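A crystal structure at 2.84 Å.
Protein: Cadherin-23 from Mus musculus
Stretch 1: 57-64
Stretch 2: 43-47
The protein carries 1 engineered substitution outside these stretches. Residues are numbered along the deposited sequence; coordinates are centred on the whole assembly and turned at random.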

# COMPACT_ATOMS: atom_id res chain seq x y z
N GLU A 57 15.68 -12.62 -6.40
CA GLU A 57 16.79 -13.26 -7.10
C GLU A 57 17.78 -13.72 -6.04
O GLU A 57 18.01 -13.04 -5.03
CB GLU A 57 17.43 -12.30 -8.09
CG GLU A 57 18.75 -12.82 -8.63
CD GLU A 57 19.54 -11.86 -9.48
OE1 GLU A 57 20.79 -11.86 -9.42
OE2 GLU A 57 18.93 -11.16 -10.29
N ILE A 58 18.33 -14.90 -6.26
CA ILE A 58 19.31 -15.47 -5.34
C ILE A 58 20.70 -15.43 -5.97
O ILE A 58 20.85 -15.63 -7.19
CB ILE A 58 18.95 -16.92 -4.92
CG1 ILE A 58 19.79 -17.34 -3.70
CG2 ILE A 58 19.15 -17.89 -6.08
CD1 ILE A 58 19.12 -18.42 -2.90
N ASP A 59 21.70 -15.14 -5.13
CA ASP A 59 23.09 -15.23 -5.62
C ASP A 59 23.45 -16.69 -5.65
O ASP A 59 23.29 -17.35 -4.64
CB ASP A 59 24.03 -14.49 -4.70
CG ASP A 59 25.42 -14.39 -5.26
OD1 ASP A 59 26.16 -15.40 -5.30
OD2 ASP A 59 25.76 -13.28 -5.66
N GLU A 60 23.92 -17.19 -6.79
CA GLU A 60 24.14 -18.64 -6.90
C GLU A 60 25.24 -19.17 -6.01
O GLU A 60 25.32 -20.37 -5.76
CB GLU A 60 24.17 -19.21 -8.30
CG GLU A 60 25.23 -18.60 -9.23
CD GLU A 60 24.88 -18.74 -10.71
OE1 GLU A 60 25.01 -17.73 -11.46
OE2 GLU A 60 24.48 -19.88 -11.12
N SER A 61 26.10 -18.26 -5.59
CA SER A 61 27.29 -18.61 -4.89
C SER A 61 27.18 -18.19 -3.41
O SER A 61 27.50 -18.96 -2.52
CB SER A 61 28.45 -17.95 -5.61
OG SER A 61 29.40 -17.45 -4.70
N THR A 62 26.65 -17.00 -3.18
CA THR A 62 26.49 -16.44 -1.85
C THR A 62 25.29 -17.02 -1.11
O THR A 62 25.34 -17.18 0.12
CB THR A 62 26.34 -14.92 -1.94
OG1 THR A 62 27.54 -14.38 -2.50
CG2 THR A 62 26.12 -14.31 -0.59
N GLY A 63 24.22 -17.27 -1.85
CA GLY A 63 22.98 -17.78 -1.25
C GLY A 63 22.16 -16.66 -0.63
O GLY A 63 21.22 -16.91 0.11
N LEU A 64 22.54 -15.41 -0.91
CA LEU A 64 21.79 -14.27 -0.44
C LEU A 64 20.64 -14.06 -1.40
O LEU A 64 20.85 -14.04 -2.64
CB LEU A 64 22.65 -13.01 -0.44
CG LEU A 64 21.93 -11.75 0.07
CD1 LEU A 64 21.49 -11.90 1.53
CD2 LEU A 64 22.79 -10.50 -0.06
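Stretch 2 (43-47) LVNYR

Stretch 2 lies as an extended strand segment beside a tight turn, running antiparallel to residues 57 to 60, held by one short backbone hydrogen bond and packed mainly through a single aromatic residue, Tyr46. Residues 45 to 47 have strand phi/psi values, whereas stretch 1 leaves its strand after Ile58 and bends through Glu60, Ser61 and Thr62 to Gly63. The register is fixed at Glu60 and Tyr46, whose CA atoms are 4.1 Å apart. There Tyr46 N donates to Glu60 O at 2.6 Å, with a nearly straight N-H...O angle of 170°. The same carbonyl receives a CA-H...O contact from Asn45 CA, 3.3 Å from Glu60 O, and a second such contact runs the other way, with Glu60 CA 3.3 Å from Tyr46 O.

The CA-to-CB bond of Tyr46 points toward stretch 1, and its ring, with chi1 in m, lies beside the turn. Its CD2 comes within 3.4 Å of Gly63 CA, and its CE2 lies 3.6 Å from Ser61 O, which sits at the ring edge. Gly63 suits this position twice over: its phi of 81° by itself favours glycine, and an ideal CB would point toward the strand and stand only 3.0 Å from Tyr46 CE2. The CA-to-CB bond of Ile58 also points toward stretch 2, placing CD1 4.0 Å from Tyr46 CB and CG2 3.7 Å from Arg47 CA.

The turn is braced from within. Asp59, whose CB points away from stretch 2, accepts at OD1 from Ser61 N at 2.9 Å and from Thr62 N at 2.7 Å, while Gly63 N donates to Asp59 O at 2.9 Å. The design rule is economical: an internally tied turn offers one carbonyl as hydrogen-bond acceptor to the strand and leaves room at glycine for an aromatic ring.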

# COMPACT_ATOMS: atom_id res chain seq x y z
N LEU A 43 30.90 -28.11 -3.20
CA LEU A 43 30.69 -26.73 -3.61
C LEU A 43 29.30 -26.62 -4.23
O LEU A 43 29.02 -27.17 -5.29
CB LEU A 43 31.74 -26.35 -4.65
CG LEU A 43 31.99 -24.94 -5.16
CD1 LEU A 43 33.51 -24.85 -5.41
CD2 LEU A 43 31.25 -24.50 -6.44
N VAL A 44 28.45 -25.82 -3.62
CA VAL A 44 27.06 -25.83 -3.97
C VAL A 44 26.65 -24.58 -4.74
O VAL A 44 27.19 -23.51 -4.49
CB VAL A 44 26.21 -25.98 -2.73
CG1 VAL A 44 26.83 -27.01 -1.81
CG2 VAL A 44 26.03 -24.65 -2.02
N ASN A 45 25.69 -24.74 -5.66
CA ASN A 45 25.17 -23.62 -6.45
C ASN A 45 23.71 -23.38 -6.09
O ASN A 45 22.91 -24.31 -6.11
CB ASN A 45 25.31 -23.95 -7.93
CG ASN A 45 26.65 -24.63 -8.25
OD1 ASN A 45 27.66 -23.97 -8.52
ND2 ASN A 45 26.66 -25.96 -8.24
N TYR A 46 23.37 -22.15 -5.76
CA TYR A 46 22.04 -21.81 -5.28
C TYR A 46 21.11 -21.31 -6.40
O TYR A 46 21.54 -20.55 -7.32
CB TYR A 46 22.12 -20.74 -4.20
CG TYR A 46 22.84 -21.20 -2.96
CD1 TYR A 46 22.27 -22.13 -2.10
CD2 TYR A 46 24.10 -20.70 -2.64
CE1 TYR A 46 22.94 -22.55 -0.98
CE2 TYR A 46 24.78 -21.12 -1.52
CZ TYR A 46 24.20 -22.04 -0.70
OH TYR A 46 24.90 -22.39 0.42
N ARG A 47 19.84 -21.68 -6.29
CA ARG A 47 18.87 -21.38 -7.33
C ARG A 47 17.43 -21.40 -6.77
O ARG A 47 17.08 -22.25 -5.95
CB ARG A 47 18.99 -22.41 -8.45
CG ARG A 47 18.16 -21.99 -9.66
CD ARG A 47 17.94 -23.11 -10.67
NE ARG A 47 18.27 -22.75 -12.05
CZ ARG A 47 18.75 -23.62 -12.97
NH1 ARG A 47 18.91 -24.92 -12.66
NH2 ARG A 47 19.03 -23.20 -14.20